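Long-range contact in RagB/SusD family nutrient uptake outer membrane protein (Bacteroides thetaiotaomicron, PDB 7KV2), which probably binds beta-glucan at the bacterial cell surface as an outer-membrane SusD-family protein, aiding uptake of the glycan: residues L446-H454 with R463-K472. Sequence-based numbering, arbitrary orientation.
Sequences LDNIIEERH and RYWDLIRTGK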
loop_
_atom_site.group_PDB
_atom_site.type_symbol
_atom_site.label_atom_id
_atom_site.label_comp_id
_atom_site.label_asym_id
_atom_site.label_seq_id
_atom_site.Cartn_x
_atom_site.Cartn_y
_atom_site.Cartn_z
ATOM N N LEU A 446 -10.345 8.438 19.993
ATOM C CA LEU A 446 -10.074 8.560 18.542
ATOM C C LEU A 446 -8.632 9.008 18.361
ATOM O O LEU A 446 -7.935 8.390 17.508
ATOM C CB LEU A 446 -11.018 9.565 17.882
ATOM C CG LEU A 446 -12.442 9.095 17.629
ATOM C CD1 LEU A 446 -13.165 10.107 16.748
ATOM C CD2 LEU A 446 -12.489 7.719 16.975
ATOM N N ASP A 447 -8.178 10.018 19.110
ATOM C CA ASP A 447 -6.783 10.517 18.929
ATOM C C ASP A 447 -5.789 9.384 19.212
ATOM O O ASP A 447 -4.811 9.245 18.455
ATOM C CB ASP A 447 -6.481 11.746 19.787
ATOM C CG ASP A 447 -7.178 12.983 19.241
ATOM O OD1 ASP A 447 -7.776 12.893 18.160
ATOM O OD2 ASP A 447 -7.159 13.988 19.915
ATOM N N ASN A 448 -6.006 8.629 20.276
ATOM C CA ASN A 448 -5.097 7.517 20.656
ATOM C C ASN A 448 -5.095 6.447 19.543
ATOM O O ASN A 448 -4.035 5.903 19.275
ATOM C CB ASN A 448 -5.425 6.903 22.010
ATOM C CG ASN A 448 -4.879 7.715 23.163
ATOM O OD1 ASN A 448 -4.230 8.733 22.946
ATOM N ND2 ASN A 448 -5.144 7.282 24.387
ATOM N N ILE A 449 -6.250 6.098 18.989
ATOM C CA ILE A 449 -6.357 5.019 17.968
ATOM C C ILE A 449 -5.668 5.495 16.680
ATOM O O ILE A 449 -4.868 4.726 16.107
ATOM C CB ILE A 449 -7.805 4.576 17.765
ATOM C CG1 ILE A 449 -8.377 4.019 19.065
ATOM C CG2 ILE A 449 -7.905 3.566 16.630
ATOM C CD1 ILE A 449 -9.877 3.866 19.056
ATOM N N ILE A 450 -5.908 6.738 16.284
ATOM C CA ILE A 450 -5.312 7.321 15.065
ATOM C C ILE A 450 -3.789 7.380 15.249
ATOM O O ILE A 450 -3.041 7.027 14.287
ATOM C CB ILE A 450 -5.949 8.680 14.751
ATOM C CG1 ILE A 450 -7.445 8.535 14.464
ATOM C CG2 ILE A 450 -5.198 9.344 13.618
ATOM C CD1 ILE A 450 -7.715 7.607 13.297
ATOM N N GLU A 451 -3.326 7.753 16.432
ATOM C CA GLU A 451 -1.866 7.778 16.689
ATOM C C GLU A 451 -1.293 6.344 16.711
ATOM O O GLU A 451 -0.111 6.179 16.317
ATOM C CB GLU A 451 -1.543 8.631 17.900
ATOM C CG GLU A 451 -0.050 8.736 18.154
ATOM C CD GLU A 451 0.812 9.416 17.095
ATOM O OE1 GLU A 451 0.307 9.925 16.047
ATOM O OE2 GLU A 451 2.029 9.470 17.343
ATOM N N GLU A 452 -2.046 5.337 17.155
ATOM C CA GLU A 452 -1.527 3.948 17.151
ATOM C C GLU A 452 -1.361 3.506 15.695
ATOM O O GLU A 452 -0.358 2.889 15.398
ATOM C CB GLU A 452 -2.428 2.975 17.903
ATOM C CG GLU A 452 -1.757 1.652 18.210
ATOM C CD GLU A 452 -0.686 1.740 19.278
ATOM O OE1 GLU A 452 -0.786 2.664 20.150
ATOM O OE2 GLU A 452 0.288 0.961 19.181
ATOM N N ARG A 453 -2.292 3.857 14.805
ATOM C CA ARG A 453 -2.142 3.597 13.360
ATOM C C ARG A 453 -0.842 4.230 12.865
ATOM O O ARG A 453 -0.115 3.611 12.074
ATOM C CB ARG A 453 -3.338 4.118 12.571
ATOM C CG ARG A 453 -4.659 3.464 12.907
ATOM C CD ARG A 453 -5.810 4.100 12.135
ATOM N NE ARG A 453 -5.737 3.737 10.723
ATOM C CZ ARG A 453 -6.230 2.643 10.154
ATOM N NH1 ARG A 453 -7.023 1.788 10.802
ATOM N NH2 ARG A 453 -5.973 2.451 8.878
ATOM N N HIS A 454 -0.592 5.478 13.267
ATOM C CA HIS A 454 0.572 6.279 12.854
ATOM C C HIS A 454 1.857 5.507 13.224
ATOM O O HIS A 454 2.764 5.435 12.402
ATOM C CB HIS A 454 0.490 7.660 13.533
ATOM C CG HIS A 454 1.515 8.614 13.042
ATOM N ND1 HIS A 454 1.824 9.771 13.725
ATOM C CD2 HIS A 454 2.278 8.597 11.930
ATOM C CE1 HIS A 454 2.730 10.442 13.047
ATOM N NE2 HIS A 454 3.055 9.728 11.942
ATOM N N ARG A 463 -1.098 6.467 6.316
ATOM C CA ARG A 463 -1.096 7.704 7.147
ATOM C C ARG A 463 -1.797 8.866 6.403
ATOM O O ARG A 463 -2.571 9.622 7.050
ATOM C CB ARG A 463 0.350 8.038 7.525
ATOM C CG ARG A 463 0.530 9.354 8.273
ATOM C CD ARG A 463 -0.211 9.380 9.612
ATOM N NE ARG A 463 0.225 10.560 10.355
ATOM C CZ ARG A 463 -0.369 11.033 11.451
ATOM N NH1 ARG A 463 -1.447 10.458 11.944
ATOM N NH2 ARG A 463 0.129 12.090 12.048
ATOM N N TYR A 464 -1.494 9.055 5.132
ATOM C CA TYR A 464 -2.041 10.210 4.382
ATOM C C TYR A 464 -3.564 10.097 4.390
ATOM O O TYR A 464 -4.216 11.092 4.769
ATOM C CB TYR A 464 -1.513 10.262 2.967
ATOM C CG TYR A 464 -1.895 11.508 2.186
ATOM C CD1 TYR A 464 -1.698 12.781 2.712
ATOM C CD2 TYR A 464 -2.484 11.403 0.938
ATOM C CE1 TYR A 464 -1.980 13.911 1.961
ATOM C CE2 TYR A 464 -2.810 12.534 0.190
ATOM C CZ TYR A 464 -2.556 13.789 0.708
ATOM O OH TYR A 464 -2.840 14.918 -0.022
ATOM N N TRP A 465 -4.088 8.918 4.056
ATOM C CA TRP A 465 -5.561 8.687 4.027
ATOM C C TRP A 465 -6.146 8.852 5.433
ATOM O O TRP A 465 -7.260 9.430 5.544
ATOM C CB TRP A 465 -5.913 7.350 3.372
ATOM C CG TRP A 465 -5.166 7.141 2.094
ATOM C CD1 TRP A 465 -4.250 6.147 1.857
ATOM C CD2 TRP A 465 -5.091 8.029 0.974
ATOM N NE1 TRP A 465 -3.659 6.324 0.641
ATOM C CE2 TRP A 465 -4.189 7.443 0.054
ATOM C CE3 TRP A 465 -5.782 9.193 0.594
ATOM C CZ2 TRP A 465 -3.915 8.024 -1.176
ATOM C CZ3 TRP A 465 -5.501 9.768 -0.620
ATOM C CH2 TRP A 465 -4.579 9.192 -1.487
ATOM N N ASP A 466 -5.469 8.375 6.487
ATOM C CA ASP A 466 -5.962 8.529 7.882
ATOM C C ASP A 466 -6.059 10.036 8.245
ATOM O O ASP A 466 -7.064 10.444 8.869
ATOM C CB ASP A 466 -5.122 7.718 8.882
ATOM C CG ASP A 466 -5.277 6.208 8.730
ATOM O OD1 ASP A 466 -6.323 5.759 8.171
ATOM O OD2 ASP A 466 -4.330 5.484 9.136
ATOM N N LEU A 467 -5.053 10.836 7.900
ATOM C CA LEU A 467 -5.055 12.294 8.194
ATOM C C LEU A 467 -6.239 12.952 7.497
ATOM O O LEU A 467 -6.944 13.765 8.150
ATOM C CB LEU A 467 -3.754 12.945 7.718
ATOM C CG LEU A 467 -2.567 12.668 8.630
ATOM C CD1 LEU A 467 -1.280 13.107 7.987
ATOM C CD2 LEU A 467 -2.782 13.263 10.030
ATOM N N ILE A 468 -6.457 12.615 6.237
ATOM C CA ILE A 468 -7.499 13.308 5.434
ATOM C C ILE A 468 -8.857 12.910 6.036
ATOM O O ILE A 468 -9.635 13.822 6.313
ATOM C CB ILE A 468 -7.399 13.002 3.935
ATOM C CG1 ILE A 468 -6.150 13.631 3.318
ATOM C CG2 ILE A 468 -8.672 13.458 3.234
ATOM C CD1 ILE A 468 -5.894 13.246 1.890
ATOM N N ARG A 469 -9.133 11.606 6.233
ATOM C CA ARG A 469 -10.497 11.111 6.579
ATOM C C ARG A 469 -10.899 11.538 7.991
ATOM O O ARG A 469 -12.132 11.574 8.255
ATOM C CB ARG A 469 -10.618 9.596 6.439
ATOM C CG ARG A 469 -9.906 8.792 7.519
ATOM C CD ARG A 469 -9.855 7.318 7.150
ATOM N NE ARG A 469 -9.110 6.568 8.144
ATOM C CZ ARG A 469 -9.533 6.310 9.396
ATOM N NH1 ARG A 469 -10.731 6.682 9.799
ATOM N NH2 ARG A 469 -8.772 5.639 10.242
ATOM N N THR A 470 -9.930 11.815 8.875
ATOM C CA THR A 470 -10.190 12.201 10.293
ATOM C C THR A 470 -10.186 13.723 10.462
ATOM O O THR A 470 -10.363 14.173 11.592
ATOM C CB THR A 470 -9.152 11.570 11.236
ATOM O OG1 THR A 470 -7.857 12.065 10.884
ATOM C CG2 THR A 470 -9.198 10.072 11.183
ATOM N N GLY A 471 -9.924 14.480 9.391
ATOM C CA GLY A 471 -9.894 15.954 9.400
ATOM C C GLY A 471 -8.617 16.521 9.998
ATOM O O GLY A 471 -8.599 17.702 10.428
ATOM N N LYS A 472 -7.540 15.747 10.040
ATOM C CA LYS A 472 -6.318 16.198 10.750
ATOM C C LYS A 472 -5.305 16.763 9.766
ATOM O O LYS A 472 -4.361 17.370 10.220
ATOM C CB LYS A 472 -5.727 15.039 11.547
ATOM C CG LYS A 472 -6.522 14.625 12.771
ATOM C CD LYS A 472 -5.837 13.466 13.502
ATOM C CE LYS A 472 -6.672 12.929 14.642
ATOM N NZ LYS A 472 -6.967 14.007 15.611
HETATM O O HOH W 1 -2.619 7.920 11.622
HETATM O O HOH W 2 -1.928 10.946 14.908
HETATM O O HOH W 3 -5.559 4.371 6.063
#
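Helix 446-454 and helix 463-469 form an antiparallel helical hairpin in the SusD-family fold, their axes 10.4 Å apart at closest and their directions 162° apart; Ile450 faces Asp466, and a Schellman motif at Gly471 ends the second helix. Ile450 meets Thr470 tip to tip, CD1 to CG2 at 3.6 Å, while its CG2 packs on Lys472 CE. Beside it, Arg453, bent at chi3 (71°), aims NE almost straight at Asp466 OD2 (2.7 Å), meeting that oxygen from above the carboxylate plane. Arg469 grips the other oxygen, OD1, side-on through NE and NH2, so one carboxylate bridges two arginines whose guanidinium planes are nearly perpendicular. An asparagine in place of Asp466 lacks the negative charge and would probably leave the two close guanidiniums to Glu407 and Glu414 of helix 405-417. At the open end of the hairpin, Lys472 NZ forms a salt bridge with Asp447 OD1 at 2.9 Å. At the connected end, the Arg463 guanidinium lies flat on the His454 ring, centres 3.4 Å apart, and Leu467 CD2 covers the guanidinium's opposite face. Asp79 and Asp80 anchor Arg463 and His454 respectively. Water 1 joins the helices, donating to Ile450 O and accepting from Arg463 NH1, each at 2.8 Å.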